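PDB 3K17: Lin0012 protein from Listeria innocua, which probably acts as an ATP-dependent phosphomevalonate kinase of the GHMP family in the mevalonate route to isopentenyl diphosphate. Local coordinates for residues E20-E25 with Y244-L248; F88-I94 with M132-Y136; I254-I258 with S273-N277. The contacts are given in a common frame with arbitrary orientation. Residues are numbered along the deposited sequence.

Contact 1: residues E20-E25 with Y244-L248; sequences EYAVVE and YQHFL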
loop_
_atom_site.group_PDB
_atom_site.type_symbol
_atom_site.label_atom_id
_atom_site.label_comp_id
_atom_site.label_asym_id
_atom_site.label_seq_id
_atom_site.Cartn_x
_atom_site.Cartn_y
_atom_site.Cartn_z
ATOM N N GLU A 20 -16.951 15.734 35.361
ATOM C CA GLU A 20 -16.676 15.200 34.028
ATOM C C GLU A 20 -16.433 16.300 32.999
ATOM O O GLU A 20 -17.012 17.387 33.083
ATOM C CB GLU A 20 -17.830 14.320 33.539
ATOM C CG GLU A 20 -18.169 13.161 34.447
ATOM C CD GLU A 20 -19.457 13.397 35.218
ATOM O OE1 GLU A 20 -19.568 14.452 35.875
ATOM O OE2 GLU A 20 -20.351 12.527 35.168
ATOM N N TYR A 21 -15.591 15.976 32.019
ATOM C CA TYR A 21 -15.200 16.867 30.934
ATOM C C TYR A 21 -14.130 17.840 31.387
ATOM O O TYR A 21 -13.059 17.904 30.791
ATOM C CB TYR A 21 -16.418 17.604 30.364
ATOM C CG TYR A 21 -17.222 16.737 29.414
ATOM C CD1 TYR A 21 -16.767 16.485 28.117
ATOM C CD2 TYR A 21 -18.408 16.126 29.825
ATOM C CE1 TYR A 21 -17.467 15.645 27.255
ATOM C CE2 TYR A 21 -19.119 15.282 28.969
ATOM C CZ TYR A 21 -18.642 15.045 27.687
ATOM O OH TYR A 21 -19.330 14.203 26.836
ATOM N N ALA A 22 -14.405 18.577 32.458
ATOM C CA ALA A 22 -13.432 19.529 32.976
ATOM C C ALA A 22 -12.209 18.765 33.476
ATOM O O ALA A 22 -11.072 19.236 33.379
ATOM C CB ALA A 22 -14.047 20.337 34.117
ATOM N N VAL A 23 -12.454 17.571 33.999
ATOM C CA VAL A 23 -11.392 16.748 34.545
ATOM C C VAL A 23 -10.275 16.426 33.550
ATOM O O VAL A 23 -9.169 16.087 33.961
ATOM C CB VAL A 23 -11.967 15.434 35.149
ATOM C CG1 VAL A 23 -12.451 14.499 34.044
ATOM C CG2 VAL A 23 -10.922 14.769 36.018
ATOM N N VAL A 24 -10.541 16.546 32.250
ATOM C CA VAL A 24 -9.494 16.260 31.273
ATOM C C VAL A 24 -8.407 17.326 31.380
ATOM O O VAL A 24 -7.261 17.090 31.018
ATOM C CB VAL A 24 -10.036 16.224 29.813
ATOM C CG1 VAL A 24 -11.214 15.265 29.718
ATOM C CG2 VAL A 24 -10.447 17.617 29.362
ATOM N N GLU A 25 -8.772 18.498 31.891
ATOM C CA GLU A 25 -7.813 19.588 32.057
ATOM C C GLU A 25 -6.887 19.283 33.226
ATOM O O GLU A 25 -7.333 18.824 34.280
ATOM C CB GLU A 25 -8.538 20.914 32.313
ATOM C CG GLU A 25 -9.482 21.369 31.193
ATOM C CD GLU A 25 -8.795 21.478 29.844
ATOM O OE1 GLU A 25 -7.566 21.695 29.810
ATOM O OE2 GLU A 25 -9.489 21.361 28.813
ATOM N N TYR A 244 -16.258 27.839 27.130
ATOM C CA TYR A 244 -15.620 26.650 27.678
ATOM C C TYR A 244 -14.952 26.989 29.003
ATOM O O TYR A 244 -15.037 26.225 29.963
ATOM C CB TYR A 244 -14.574 26.097 26.708
ATOM C CG TYR A 244 -13.937 24.807 27.186
ATOM C CD1 TYR A 244 -14.676 23.625 27.253
ATOM C CD2 TYR A 244 -12.603 24.772 27.591
ATOM C CE1 TYR A 244 -14.103 22.439 27.711
ATOM C CE2 TYR A 244 -12.019 23.590 28.052
ATOM C CZ TYR A 244 -12.774 22.429 28.108
ATOM O OH TYR A 244 -12.197 21.258 28.549
ATOM N N GLN A 245 -14.294 28.144 29.055
ATOM C CA GLN A 245 -13.618 28.560 30.275
ATOM C C GLN A 245 -14.630 28.840 31.384
ATOM O O GLN A 245 -14.343 28.634 32.563
ATOM C CB GLN A 245 -12.755 29.802 30.017
ATOM C CG GLN A 245 -11.893 30.201 31.206
ATOM C CD GLN A 245 -11.016 29.060 31.706
ATOM O OE1 GLN A 245 -10.121 28.585 30.997
ATOM N NE2 GLN A 245 -11.273 28.612 32.933
ATOM N N HIS A 246 -15.814 29.308 31.001
ATOM C CA HIS A 246 -16.866 29.586 31.976
ATOM C C HIS A 246 -17.269 28.259 32.592
ATOM O O HIS A 246 -17.498 28.158 33.798
ATOM C CB HIS A 246 -18.084 30.217 31.296
ATOM C CG HIS A 246 -19.266 30.371 32.204
ATOM N ND1 HIS A 246 -19.245 31.176 33.323
ATOM C CD2 HIS A 246 -20.501 29.817 32.162
ATOM C CE1 HIS A 246 -20.416 31.113 33.931
ATOM N NE2 HIS A 246 -21.196 30.296 33.247
ATOM N N PHE A 247 -17.367 27.244 31.740
ATOM C CA PHE A 247 -17.717 25.900 32.181
ATOM C C PHE A 247 -16.700 25.428 33.216
ATOM O O PHE A 247 -17.065 25.034 34.322
ATOM C CB PHE A 247 -17.726 24.936 30.989
ATOM C CG PHE A 247 -17.719 23.485 31.384
ATOM C CD1 PHE A 247 -18.754 22.947 32.138
ATOM C CD2 PHE A 247 -16.661 22.659 31.015
ATOM C CE1 PHE A 247 -18.733 21.605 32.525
ATOM C CE2 PHE A 247 -16.633 21.319 31.395
ATOM C CZ PHE A 247 -17.669 20.791 32.151
ATOM N N LEU A 248 -15.421 25.483 32.852
ATOM C CA LEU A 248 -14.350 25.058 33.749
ATOM C C LEU A 248 -14.384 25.798 35.081
ATOM O O LEU A 248 -14.422 25.183 36.145
ATOM C CB LEU A 248 -12.984 25.278 33.089
ATOM C CG LEU A 248 -12.618 24.426 31.870
ATOM C CD1 LEU A 248 -11.214 24.807 31.406
ATOM C CD2 LEU A 248 -12.678 22.942 32.225
#
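A22 lies at the apolar centre of this contact. Its CB is 3.5 Å from CD2 of L248 and 3.9 Å from CE2 of F247, and its CA comes within 5.7 Å of the CA of L248, the closest CA pair. A single methyl suits the place because it lets the short 3-10 turn 22-24 come near the helix without a bulky side chain between them. F247, a t rotamer pointing toward the loop, also brings CE2 to 3.9 Å from CB of Y21, whose ring then leads away. L248 CD2 reaches 3.7 Å from CG of E25, so the aliphatic part of the glutamate prolongs the greasy surface.

Farther out, polar backbone lines the edge of the F247 ring: O of E20 is 3.6 Å from its CZ and N of A22 is 3.7 Å from its CE2. The contact closes with a hydrogen bond of 2.7 Å from OH of Y244 to OE2 of E25. Tyrosine suits this position, spanning the gap with a ring and ending in a donor. The same carboxylate oxygen forms a salt bridge with K237.

E20-V24 ends a sequence, begun within strand 7-18, resembling the first conserved GHMP kinase motif. Y21 OH hydrogen-bonds S316 O, and E20 forms a salt bridge with K312 and accepts a hydrogen bond from G315 N, tying the start of this loop to strand 310-313 and the glycine-rich loop after it. Helix 226-239 packs against Y21 and Y244, while helix 267-288 covers F247 from I280 and L284.

Contact 2: residues F88-I94 with M132-Y136; sequences FLKSEGI and MTKFY
Two helix ends meet here. Segment 88-94 is helical through S91, and E92 (phi/psi -90/4) leads into G93 at 73/24, a positive phi that glycine adopts easily. Bonds from G93 N to K90 O (3.0 Å) and from I94 N to L89 O (2.8 Å) make a Schellman motif, after which I94 is extended (-91/134). Segment 132-136 is helical through F135; Y136 leaves the helix at -158/60. The CA atoms of L89 and Y136 are 7.5 Å apart and those of I94 and F135 7.1 Å.

L89 (m, t) is the main bump of segment 88-94. It pushes its methyls into a hollow made by three residues: CD2 lies 3.7 Å from CE of selenomethionine M132 (m, m) and 3.7 Å from CB of Y136, while CD1 lies 3.7 Å from CB of F135 (m). Beyond the Schellman turn, the branched I94 (m, m) fills the next hollow, with CG2 3.9 Å from F135 CB and CD1 4.3 Å from Y136 CD1. The Y136 ring (t) lies among F88, E92 and I94. CD2 of Y136 sits 3.7 Å from CE2 of F88 (t), at that ring's edge, with the ring planes at 68°. CG of E92 (m, m) covers one face of the tyrosine. SE of M132 makes an oblique Met-aromatic contact, 5.0 Å from the F88 ring centroid.

This apolar seam joins the C-terminal ends of helices 76-91 and 119-135 in the GHMP N-terminal domain. F88 continues it onto L147 of helix 141-156 and onto L192 and M196 of helix 192-197.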
loop_
_atom_site.group_PDB
_atom_site.type_symbol
_atom_site.label_atom_id
_atom_site.label_comp_id
_atom_site.label_asym_id
_atom_site.label_seq_id
_atom_site.Cartn_x
_atom_site.Cartn_y
_atom_site.Cartn_z
ATOM N N PHE A 88 8.793 -2.293 32.416
ATOM C CA PHE A 88 9.056 -1.860 33.784
ATOM C C PHE A 88 9.781 -2.958 34.565
ATOM O O PHE A 88 10.765 -2.692 35.248
ATOM C CB PHE A 88 7.763 -1.509 34.519
ATOM C CG PHE A 88 7.975 -1.185 35.974
ATOM C CD1 PHE A 88 8.614 -0.005 36.352
ATOM C CD2 PHE A 88 7.595 -2.082 36.959
ATOM C CE1 PHE A 88 8.876 0.271 37.692
ATOM C CE2 PHE A 88 7.853 -1.817 38.303
ATOM C CZ PHE A 88 8.498 -0.633 38.669
ATOM N N LEU A 89 9.293 -4.189 34.460
ATOM C CA LEU A 89 9.906 -5.306 35.166
ATOM C C LEU A 89 11.358 -5.524 34.745
ATOM O O LEU A 89 12.208 -5.850 35.572
ATOM C CB LEU A 89 9.088 -6.584 34.955
ATOM C CG LEU A 89 7.710 -6.603 35.634
ATOM C CD1 LEU A 89 6.935 -7.837 35.205
ATOM C CD2 LEU A 89 7.882 -6.580 37.148
ATOM N N LYS A 90 11.655 -5.347 33.466
ATOM C CA LYS A 90 13.025 -5.527 33.022
ATOM C C LYS A 90 13.922 -4.425 33.581
ATOM O O LYS A 90 15.098 -4.660 33.847
ATOM C CB LYS A 90 13.109 -5.533 31.503
ATOM C CG LYS A 90 12.593 -6.800 30.850
ATOM C CD LYS A 90 12.802 -6.708 29.352
ATOM C CE LYS A 90 12.508 -8.013 28.661
ATOM N NZ LYS A 90 12.953 -7.954 27.240
ATOM N N SER A 91 13.374 -3.226 33.760
ATOM C CA SER A 91 14.166 -2.128 34.296
ATOM C C SER A 91 14.521 -2.419 35.752
ATOM O O SER A 91 15.523 -1.926 36.254
ATOM C CB SER A 91 13.411 -0.793 34.199
ATOM O OG SER A 91 12.314 -0.744 35.095
ATOM N N GLU A 92 13.691 -3.212 36.426
ATOM C CA GLU A 92 13.945 -3.582 37.818
ATOM C C GLU A 92 14.765 -4.868 37.893
ATOM O O GLU A 92 15.021 -5.381 38.977
ATOM C CB GLU A 92 12.629 -3.780 38.576
ATOM C CG GLU A 92 11.898 -2.496 38.919
ATOM C CD GLU A 92 12.704 -1.592 39.843
ATOM O OE1 GLU A 92 13.284 -2.107 40.823
ATOM O OE2 GLU A 92 12.749 -0.368 39.593
ATOM N N GLY A 93 15.170 -5.388 36.738
ATOM C CA GLY A 93 15.957 -6.608 36.711
ATOM C C GLY A 93 15.145 -7.853 37.029
ATOM O O GLY A 93 15.690 -8.862 37.484
ATOM N N ILE A 94 13.838 -7.786 36.795
ATOM C CA ILE A 94 12.953 -8.917 37.057
ATOM C C ILE A 94 12.833 -9.796 35.816
ATOM O O ILE A 94 12.635 -9.292 34.710
ATOM C CB ILE A 94 11.534 -8.441 37.442
ATOM C CG1 ILE A 94 11.605 -7.542 38.678
ATOM C CG2 ILE A 94 10.629 -9.642 37.676
ATOM C CD1 ILE A 94 12.255 -8.199 39.865
HETATM N N MSE A 132 2.097 -7.256 38.447
HETATM C CA MSE A 132 2.883 -6.748 39.557
HETATM C C MSE A 132 2.770 -7.703 40.744
HETATM O O MSE A 132 3.767 -8.003 41.400
HETATM C CB MSE A 132 2.432 -5.346 39.964
HETATM C CG MSE A 132 2.750 -4.256 38.940
HETATM SE SE MSE A 132 4.604 -4.172 38.377
HETATM C CE MSE A 132 4.484 -5.273 36.770
ATOM N N THR A 133 1.565 -8.195 41.013
ATOM C CA THR A 133 1.375 -9.119 42.128
ATOM C C THR A 133 2.224 -10.368 41.888
ATOM O O THR A 133 2.827 -10.917 42.812
ATOM C CB THR A 133 -0.107 -9.545 42.276
ATOM O OG1 THR A 133 -0.915 -8.399 42.560
ATOM C CG2 THR A 133 -0.265 -10.547 43.421
ATOM N N LYS A 134 2.287 -10.790 40.631
ATOM C CA LYS A 134 3.039 -11.971 40.232
ATOM C C LYS A 134 4.559 -11.802 40.169
ATOM O O LYS A 134 5.296 -12.711 40.550
ATOM C CB LYS A 134 2.537 -12.446 38.861
ATOM C CG LYS A 134 3.320 -13.595 38.248
ATOM C CD LYS A 134 3.143 -14.887 39.036
ATOM C CE LYS A 134 3.861 -16.044 38.350
ATOM N NZ LYS A 134 3.709 -17.321 39.102
ATOM N N PHE A 135 5.032 -10.648 39.706
ATOM C CA PHE A 135 6.472 -10.439 39.546
ATOM C C PHE A 135 7.165 -9.381 40.409
ATOM O O PHE A 135 8.383 -9.413 40.547
ATOM C CB PHE A 135 6.781 -10.125 38.076
ATOM C CG PHE A 135 6.441 -11.243 37.124
ATOM C CD1 PHE A 135 7.252 -12.371 37.034
ATOM C CD2 PHE A 135 5.296 -11.173 36.327
ATOM C CE1 PHE A 135 6.932 -13.416 36.168
ATOM C CE2 PHE A 135 4.965 -12.215 35.453
ATOM C CZ PHE A 135 5.782 -13.335 35.374
ATOM N N TYR A 136 6.405 -8.453 40.976
ATOM C CA TYR A 136 6.990 -7.377 41.775
ATOM C C TYR A 136 5.911 -6.833 42.713
ATOM O O TYR A 136 5.577 -5.649 42.675
ATOM C CB TYR A 136 7.477 -6.278 40.823
ATOM C CG TYR A 136 8.339 -5.198 41.435
ATOM C CD1 TYR A 136 9.592 -5.493 41.970
ATOM C CD2 TYR A 136 7.919 -3.871 41.437
ATOM C CE1 TYR A 136 10.410 -4.484 42.495
ATOM C CE2 TYR A 136 8.722 -2.860 41.954
ATOM C CZ TYR A 136 9.964 -3.171 42.483
ATOM O OH TYR A 136 10.746 -2.169 43.009
#

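Contact 3: residues I254-I258 with S273-N277; sequences IMKQI and SIKEN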
loop_
_atom_site.group_PDB
_atom_site.type_symbol
_atom_site.label_atom_id
_atom_site.label_comp_id
_atom_site.label_asym_id
_atom_site.label_seq_id
_atom_site.Cartn_x
_atom_site.Cartn_y
_atom_site.Cartn_z
ATOM N N ILE A 254 -17.899 24.322 41.902
ATOM C CA ILE A 254 -18.741 23.208 42.325
ATOM C C ILE A 254 -17.949 22.055 42.947
ATOM O O ILE A 254 -18.370 21.478 43.954
ATOM C CB ILE A 254 -19.575 22.679 41.128
ATOM C CG1 ILE A 254 -20.472 23.805 40.596
ATOM C CG2 ILE A 254 -20.423 21.479 41.558
ATOM C CD1 ILE A 254 -21.262 23.447 39.348
HETATM N N MSE A 255 -16.809 21.715 42.346
HETATM C CA MSE A 255 -15.976 20.626 42.858
HETATM C C MSE A 255 -15.520 20.918 44.281
HETATM O O MSE A 255 -15.522 20.037 45.144
HETATM C CB MSE A 255 -14.753 20.415 41.964
HETATM C CG MSE A 255 -15.069 19.789 40.622
HETATM SE SE MSE A 255 -16.094 18.153 40.812
HETATM C CE MSE A 255 -17.774 18.827 40.150
ATOM N N LYS A 256 -15.118 22.161 44.516
ATOM C CA LYS A 256 -14.674 22.578 45.838
ATOM C C LYS A 256 -15.803 22.320 46.836
ATOM O O LYS A 256 -15.575 21.775 47.916
ATOM C CB LYS A 256 -14.309 24.066 45.814
ATOM C CG LYS A 256 -13.649 24.577 47.086
ATOM C CD LYS A 256 -13.106 25.989 46.891
ATOM C CE LYS A 256 -12.026 26.026 45.804
ATOM N NZ LYS A 256 -10.863 25.142 46.123
ATOM N N GLN A 257 -17.020 22.699 46.451
ATOM C CA GLN A 257 -18.203 22.510 47.288
ATOM C C GLN A 257 -18.488 21.041 47.577
ATOM O O GLN A 257 -18.645 20.632 48.733
ATOM C CB GLN A 257 -19.430 23.115 46.606
ATOM C CG GLN A 257 -19.507 24.632 46.639
ATOM C CD GLN A 257 -20.595 25.166 45.722
ATOM O OE1 GLN A 257 -21.713 24.645 45.694
ATOM N NE2 GLN A 257 -20.274 26.211 44.969
ATOM N N ILE A 258 -18.556 20.243 46.519
ATOM C CA ILE A 258 -18.850 18.831 46.682
ATOM C C ILE A 258 -17.786 18.137 47.534
ATOM O O ILE A 258 -18.103 17.253 48.329
ATOM C CB ILE A 258 -19.014 18.139 45.291
ATOM C CG1 ILE A 258 -19.697 16.782 45.464
ATOM C CG2 ILE A 258 -17.657 17.971 44.615
ATOM C CD1 ILE A 258 -20.233 16.197 44.165
ATOM N N SER A 273 -24.977 20.598 44.932
ATOM C CA SER A 273 -23.786 20.550 44.085
ATOM C C SER A 273 -24.042 19.701 42.843
ATOM O O SER A 273 -23.632 20.053 41.734
ATOM C CB SER A 273 -22.598 19.969 44.855
ATOM O OG SER A 273 -22.274 20.768 45.973
ATOM N N ILE A 274 -24.714 18.574 43.031
ATOM C CA ILE A 274 -25.029 17.692 41.914
ATOM C C ILE A 274 -25.961 18.414 40.934
ATOM O O ILE A 274 -25.762 18.360 39.715
ATOM C CB ILE A 274 -25.688 16.391 42.417
ATOM C CG1 ILE A 274 -24.672 15.575 43.225
ATOM C CG2 ILE A 274 -26.209 15.575 41.248
ATOM C CD1 ILE A 274 -23.445 15.140 42.432
ATOM N N LYS A 275 -26.965 19.110 41.466
ATOM C CA LYS A 275 -27.903 19.836 40.617
ATOM C C LYS A 275 -27.151 20.862 39.787
ATOM O O LYS A 275 -27.398 21.007 38.587
ATOM C CB LYS A 275 -28.964 20.553 41.456
ATOM C CG LYS A 275 -29.811 19.656 42.339
ATOM C CD LYS A 275 -30.944 20.471 42.967
ATOM C CE LYS A 275 -31.491 19.813 44.219
ATOM N NZ LYS A 275 -31.984 18.445 43.944
ATOM N N GLU A 276 -26.227 21.574 40.427
ATOM C CA GLU A 276 -25.441 22.583 39.727
ATOM C C GLU A 276 -24.530 21.946 38.681
ATOM O O GLU A 276 -24.407 22.457 37.564
ATOM C CB GLU A 276 -24.595 23.392 40.713
ATOM C CG GLU A 276 -25.399 24.174 41.742
ATOM C CD GLU A 276 -24.527 25.122 42.542
ATOM O OE1 GLU A 276 -23.945 26.038 41.930
ATOM O OE2 GLU A 276 -24.416 24.953 43.775
ATOM N N ASN A 277 -23.884 20.837 39.039
ATOM C CA ASN A 277 -23.002 20.166 38.086
ATOM C C ASN A 277 -23.847 19.765 36.884
ATOM O O ASN A 277 -23.453 19.967 35.739
ATOM C CB ASN A 277 -22.362 18.917 38.702
ATOM C CG ASN A 277 -21.097 18.485 37.969
ATOM O OD1 ASN A 277 -20.875 18.854 36.816
ATOM N ND2 ASN A 277 -20.265 17.693 38.637
#
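This is a nearly antiparallel helix-helix contact inside a helical hairpin, formed by helix 241-264 and helix 267-288, which follow each other after a very short connection. The axes of these short segments come within 9.7 Å, their N-to-C directions 159° apart. Residues I254, Q257 and I258, spaced i, i+3, i+4, point at S273 and E276 of the partner. The small S273 lets the backbones close in: CA of S273 is 5.8 Å from CA of I258, and CB of S273 is 4.0 Å from CB of I258. CG2 of I254 lies 3.5 Å from O of S273. The hydroxyl OG of S273 is satisfied by L269 O in its own helix.

The hairpin belongs to the C-terminal half of the GHMP kinase, whose strand order 2-3-1-4 and helix placement fit a ferredoxin-like fold with the helices against a four-stranded sheet. On the sheet side, CD1 of I258 meets CD1 of I274 at 3.8 Å, and I274 continues onto A310 and K312. A18 of strand 7-18 touches M255 (selenomethionine), I258 and N277. On the other helix flank, I254 CD1 packs 3.6 Å from CB of E276, using the aliphatic part of a glutamate whose carboxylate forms a salt bridge with R250.

How the contacts relate
Contacts 1 and 3 are neighbours on the same side of the chain's centre, their centres 13 Å and nearest atoms about 4 Å apart. Both use helix 241-264: its first part meets the loop after strand 7-18, and its later part meets helix 267-288. Along the chain contact 1 closes before contact 3 opens. Contact 2 lies at the far end of the molecule, its centre 37 Å from that of contact 1 and 41 Å from that of contact 3, and in sequence is nested inside the loop that contact 1 closes. It joins two helices of the N-terminal domain; contact 3 is internal to the C-terminal helical hairpin, and contact 1 brings an N-terminal loop onto that hairpin.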